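Local coordinates for subclass B1 metallo-beta-lactamase (Myroides odoratimimus, PDB 6T5L), which probably hydrolyses the beta-lactam ring of antibiotics, carbapenems among them, as a zinc-dependent enzyme of subclass B1, at residues 31-36 and 56-61; 151-156 and 169-174. All blocks are in the same frame, centred on the assembly; numbering follows the deposited sequence.

Contact 1. Residues 31-36 and 56-61; sequences SNHIYE and VLNENK
The imidazole of His-33 meets the carbonyl oxygen of Leu-57 at its edge, in the ring plane, while Leu-57 CD2 approaches the Tyr-35 ring obliquely. Tyr-35 lies on strand 34-41, and His-33 just before it, in a beta hairpin with strand 49-58, within the six-stranded mixed sheet of the metallo-beta-lactamase fold. His-33 bonds to the same residue twice. Its backbone O accepts from Leu-57 N at 2.8 Å in a nearly straight bond (170°), and its side chain gives ND1-H to Leu-57 O at 2.9 Å, a more bent bond (141°) whose donor lies in the carbonyl plane. The ND1 bond helps fix the rotation of the imidazole, and the backbone bond prolongs the pairing beyond the non-hydrogen-bonded pair Ile-34 and Val-56. Asn-58 OD1 comes within 3.5 Å of His-33 CE1, its amide plane turned 72° from the imidazole, while its ND2 is held by Ile-147 O and Asn-149 OD1. Ile-34 and Val-56 lie side by side on the face that packs on Phe-170. On the Tyr-35 and Leu-57 face, Leu-57 CD2 stands 3.6 Å from Tyr-35 CE1 and 3.7 Å from Tyr-35 OH.

Contact 2. Residues 151-156 and 169-174; sequences KVYAEY and YFPEDN
Tyr-153 and Tyr-169 form an antiparallel hydrogen-bonded pair, with Tyr-153 N to Tyr-169 O and Tyr-169 N to Tyr-153 O both at 3.0 Å. The first donor lies in the plane of its carbonyl, whereas the second is tilted 33° from it. Both tyrosines project from the same face of this beta hairpin, and CD1 of Tyr-153 comes within 4.2 Å of CD2 of Tyr-169. The Tyr-153 ring turns its edge to Pro-171, whose CD is 3.7 Å from Tyr-153 CE1, and the two side chains cross at about a right angle. Pro-171 N lies over the centre of one face of the Tyr-169 ring. Phe-170 has its CG anti to the backbone N (chi1 -170°), and from there CD1 lies 3.1 Å from Lys-151 O, which approaches the ring obliquely. A water links strand 150-155 to the turn that follows strand 167-170, donating to Lys-151 O at 2.8 Å and accepting from Glu-172 N; its oxygen sits above one face of the Phe-170 ring, toward the rim. CG2 of Val-152 touches Tyr-169 O at 3.6 Å. Strand 142-147 pairs with the outer side of strand 150-155, Val-152 and Phe-170 pack on Val-56 of strand 49-58 in the facing sheet, and Tyr-211, just after helix 200-210, meets the Tyr-169 ring.

How the contacts relate
From the N terminus, the chain runs through strands 17-21 and 25-29 before contact 1 closes the hairpin of strands 34-41 and 49-58. It then passes through helix 71-83, the zinc ligands His-96, His-98 and Asp-100, and helix 119-127 before contact 2 closes a second hairpin. The loop of contact 2 carries His-161, and strand 175-179 leads on to Cys-180. The contacts are in series, neither nested nor crossed, with centres about 12 Å apart. They belong to the two facing sheets of the alpha-beta/beta-alpha sandwich, which meet directly here: His-33 packs against Phe-170, and Asp-173 OD2 probably accepts from His-33 N.

Contact 1. Residues 31-36 and 56-61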
# COMPACT_ATOMS: atom_id res chain seq x y z
N SER A 31 6.90 -13.86 2.84
CA SER A 31 8.32 -14.22 2.75
C SER A 31 8.96 -13.86 4.10
O SER A 31 8.26 -13.43 5.03
CB SER A 31 9.03 -13.44 1.63
OG SER A 31 9.16 -12.01 2.04
N ASN A 32 10.29 -13.89 4.14
CA ASN A 32 11.00 -13.49 5.35
C ASN A 32 10.89 -11.98 5.58
O ASN A 32 10.91 -11.54 6.73
CB ASN A 32 12.46 -13.97 5.28
CG ASN A 32 12.57 -15.52 5.25
OD1 ASN A 32 11.78 -16.22 5.90
ND2 ASN A 32 13.55 -16.04 4.52
N HIS A 33 10.71 -11.17 4.55
CA HIS A 33 10.63 -9.73 4.74
C HIS A 33 9.27 -9.13 4.44
O HIS A 33 9.10 -7.92 4.62
CB HIS A 33 11.66 -9.02 3.85
CG HIS A 33 13.04 -9.53 4.03
ND1 HIS A 33 13.79 -9.31 5.17
CD2 HIS A 33 13.82 -10.29 3.22
CE1 HIS A 33 14.96 -9.91 5.05
NE2 HIS A 33 15.01 -10.50 3.87
N ILE A 34 8.32 -9.90 3.93
CA ILE A 34 7.16 -9.30 3.31
C ILE A 34 5.91 -9.89 3.93
O ILE A 34 5.62 -11.07 3.75
CB ILE A 34 7.13 -9.50 1.79
CG1 ILE A 34 8.22 -8.72 1.11
CG2 ILE A 34 5.72 -9.15 1.25
CD1 ILE A 34 8.09 -7.26 1.16
N TYR A 35 5.12 -9.04 4.52
CA TYR A 35 3.86 -9.36 5.17
C TYR A 35 2.80 -8.50 4.49
O TYR A 35 3.10 -7.39 4.04
CB TYR A 35 3.94 -9.02 6.68
CG TYR A 35 4.94 -9.83 7.52
CD1 TYR A 35 6.28 -9.59 7.44
CD2 TYR A 35 4.51 -10.75 8.45
CE1 TYR A 35 7.18 -10.29 8.17
CE2 TYR A 35 5.42 -11.49 9.23
CZ TYR A 35 6.76 -11.25 9.08
OH TYR A 35 7.70 -11.93 9.83
N GLU A 36 1.60 -9.04 4.35
CA GLU A 36 0.42 -8.38 3.82
C GLU A 36 -0.54 -8.13 4.99
O GLU A 36 -0.79 -9.04 5.82
CB GLU A 36 -0.23 -9.26 2.76
CG GLU A 36 -1.52 -8.71 2.17
CD GLU A 36 -2.37 -9.68 1.38
OE1 GLU A 36 -2.90 -9.19 0.36
OE2 GLU A 36 -2.59 -10.89 1.74
N VAL A 56 6.94 -4.25 5.15
CA VAL A 56 8.29 -4.66 4.83
C VAL A 56 9.09 -4.66 6.13
O VAL A 56 9.20 -3.62 6.83
CB VAL A 56 8.93 -3.74 3.78
CG1 VAL A 56 10.36 -4.20 3.47
CG2 VAL A 56 8.06 -3.68 2.54
N LEU A 57 9.68 -5.81 6.41
CA LEU A 57 10.47 -6.03 7.62
C LEU A 57 11.93 -6.33 7.28
O LEU A 57 12.20 -7.23 6.47
CB LEU A 57 9.90 -7.19 8.41
CG LEU A 57 10.74 -7.77 9.54
CD1 LEU A 57 10.97 -6.89 10.74
CD2 LEU A 57 10.14 -9.12 9.90
N ASN A 58 12.86 -5.60 7.92
CA ASN A 58 14.27 -6.00 7.87
C ASN A 58 15.03 -5.55 9.13
O ASN A 58 14.88 -4.40 9.57
CB ASN A 58 14.94 -5.44 6.62
CG ASN A 58 16.37 -5.96 6.44
OD1 ASN A 58 16.63 -7.18 6.50
ND2 ASN A 58 17.32 -5.02 6.29
N GLU A 59 15.80 -6.45 9.72
CA GLU A 59 16.57 -6.16 10.97
C GLU A 59 15.70 -5.44 12.01
O GLU A 59 16.05 -4.40 12.57
CB GLU A 59 17.88 -5.37 10.66
CG GLU A 59 18.88 -6.18 9.87
CD GLU A 59 20.19 -5.46 9.43
OE1 GLU A 59 20.16 -4.32 8.91
OE2 GLU A 59 21.28 -6.05 9.62
N ASN A 60 14.54 -5.97 12.27
CA ASN A 60 13.67 -5.38 13.30
C ASN A 60 13.26 -3.93 13.03
O ASN A 60 12.88 -3.20 13.98
CB ASN A 60 14.36 -5.48 14.66
CG ASN A 60 14.55 -6.89 15.09
OD1 ASN A 60 15.59 -7.47 14.84
ND2 ASN A 60 13.55 -7.45 15.75
N LYS A 61 13.27 -3.50 11.77
CA LYS A 61 12.71 -2.24 11.34
C LYS A 61 11.61 -2.52 10.30
O LYS A 61 11.77 -3.40 9.43
CB LYS A 61 13.77 -1.31 10.72
CG LYS A 61 15.12 -1.13 11.52
CD LYS A 61 15.01 -0.05 12.54
CE LYS A 61 15.51 -0.47 13.95

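Contact 2. Residues 151-156 and 169-174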
# COMPACT_ATOMS: atom_id res chain seq x y z
N LYS A 151 16.88 -1.83 1.21
CA LYS A 151 16.28 -0.60 0.74
C LYS A 151 14.87 -0.91 0.27
O LYS A 151 14.58 -2.04 -0.13
CB LYS A 151 17.11 0.02 -0.36
CG LYS A 151 18.18 0.93 0.15
CD LYS A 151 19.15 1.29 -0.97
CE LYS A 151 20.31 2.07 -0.43
NZ LYS A 151 21.17 2.52 -1.55
N VAL A 152 14.00 0.08 0.42
CA VAL A 152 12.61 0.02 0.02
C VAL A 152 12.29 1.30 -0.74
O VAL A 152 12.84 2.38 -0.45
CB VAL A 152 11.68 -0.18 1.25
CG1 VAL A 152 11.46 1.10 2.04
CG2 VAL A 152 10.35 -0.73 0.78
N TYR A 153 11.41 1.18 -1.72
CA TYR A 153 11.17 2.19 -2.75
C TYR A 153 9.68 2.45 -2.89
O TYR A 153 8.84 1.55 -2.70
CB TYR A 153 11.76 1.74 -4.12
CG TYR A 153 13.25 1.40 -4.11
CD1 TYR A 153 13.71 0.14 -3.71
CD2 TYR A 153 14.18 2.34 -4.51
CE1 TYR A 153 15.04 -0.15 -3.68
CE2 TYR A 153 15.51 2.06 -4.49
CZ TYR A 153 15.95 0.81 -4.08
OH TYR A 153 17.29 0.49 -4.04
N ALA A 154 9.33 3.66 -3.26
CA ALA A 154 7.99 3.98 -3.74
C ALA A 154 8.24 4.71 -5.03
O ALA A 154 9.21 5.47 -5.10
CB ALA A 154 7.17 4.88 -2.78
N GLU A 155 7.40 4.51 -6.04
CA GLU A 155 7.63 5.16 -7.33
C GLU A 155 6.30 5.47 -8.00
O GLU A 155 5.38 4.66 -8.00
CB GLU A 155 8.50 4.29 -8.27
CG GLU A 155 8.84 5.05 -9.56
CD GLU A 155 10.06 4.47 -10.32
OE1 GLU A 155 10.24 4.82 -11.49
OE2 GLU A 155 10.84 3.67 -9.73
N TYR A 156 6.23 6.63 -8.62
CA TYR A 156 5.08 7.01 -9.45
C TYR A 156 5.35 6.73 -10.93
O TYR A 156 6.35 7.22 -11.48
CB TYR A 156 4.79 8.50 -9.27
CG TYR A 156 3.75 9.05 -10.19
CD1 TYR A 156 2.40 8.84 -9.93
CD2 TYR A 156 4.10 9.83 -11.30
CE1 TYR A 156 1.42 9.36 -10.73
CE2 TYR A 156 3.13 10.39 -12.09
CZ TYR A 156 1.78 10.15 -11.79
OH TYR A 156 0.77 10.64 -12.57
N TYR A 169 8.04 -1.11 -3.73
CA TYR A 169 8.95 -2.11 -4.22
C TYR A 169 10.02 -2.44 -3.20
O TYR A 169 10.72 -1.54 -2.70
CB TYR A 169 9.63 -1.60 -5.49
CG TYR A 169 10.52 -2.59 -6.17
CD1 TYR A 169 10.09 -3.87 -6.42
CD2 TYR A 169 11.78 -2.23 -6.59
CE1 TYR A 169 10.92 -4.80 -7.11
CE2 TYR A 169 12.60 -3.12 -7.27
CZ TYR A 169 12.17 -4.41 -7.51
OH TYR A 169 12.97 -5.31 -8.16
N PHE A 170 10.16 -3.74 -2.94
CA PHE A 170 11.29 -4.27 -2.18
C PHE A 170 12.05 -5.31 -3.01
O PHE A 170 11.61 -6.48 -3.07
CB PHE A 170 10.74 -4.88 -0.89
CG PHE A 170 11.80 -5.28 0.13
CD1 PHE A 170 12.62 -4.33 0.73
CD2 PHE A 170 11.96 -6.62 0.47
CE1 PHE A 170 13.58 -4.73 1.68
CE2 PHE A 170 12.92 -7.03 1.43
CZ PHE A 170 13.72 -6.09 2.03
N PRO A 171 13.19 -4.95 -3.64
CA PRO A 171 13.84 -5.89 -4.56
C PRO A 171 14.39 -7.15 -3.92
O PRO A 171 14.50 -8.16 -4.63
CB PRO A 171 14.99 -5.06 -5.20
CG PRO A 171 15.17 -3.83 -4.29
CD PRO A 171 13.80 -3.60 -3.71
N GLU A 172 14.78 -7.14 -2.65
CA GLU A 172 15.37 -8.33 -2.03
C GLU A 172 14.40 -9.51 -2.07
O GLU A 172 14.81 -10.65 -2.28
CB GLU A 172 15.79 -8.00 -0.59
CG GLU A 172 16.58 -9.09 0.10
CD GLU A 172 17.86 -9.39 -0.62
OE1 GLU A 172 18.66 -8.45 -0.85
OE2 GLU A 172 18.03 -10.56 -1.00
N ASP A 173 13.11 -9.27 -1.92
CA ASP A 173 12.14 -10.35 -2.02
C ASP A 173 11.32 -10.25 -3.30
O ASP A 173 10.19 -10.73 -3.33
CB ASP A 173 11.19 -10.36 -0.81
CG ASP A 173 11.79 -11.00 0.42
OD1 ASP A 173 12.95 -11.43 0.34
OD2 ASP A 173 11.07 -11.13 1.45
N ASN A 174 11.78 -9.48 -4.28
CA ASN A 174 11.09 -9.35 -5.58
C ASN A 174 9.60 -9.00 -5.41
O ASN A 174 8.70 -9.60 -6.02
CB ASN A 174 11.23 -10.63 -6.40
CG ASN A 174 12.67 -11.02 -6.68
OD1 ASN A 174 13.20 -11.92 -6.08
ND2 ASN A 174 13.30 -10.35 -7.62
O HOH W 1 15.59 -4.48 -1.08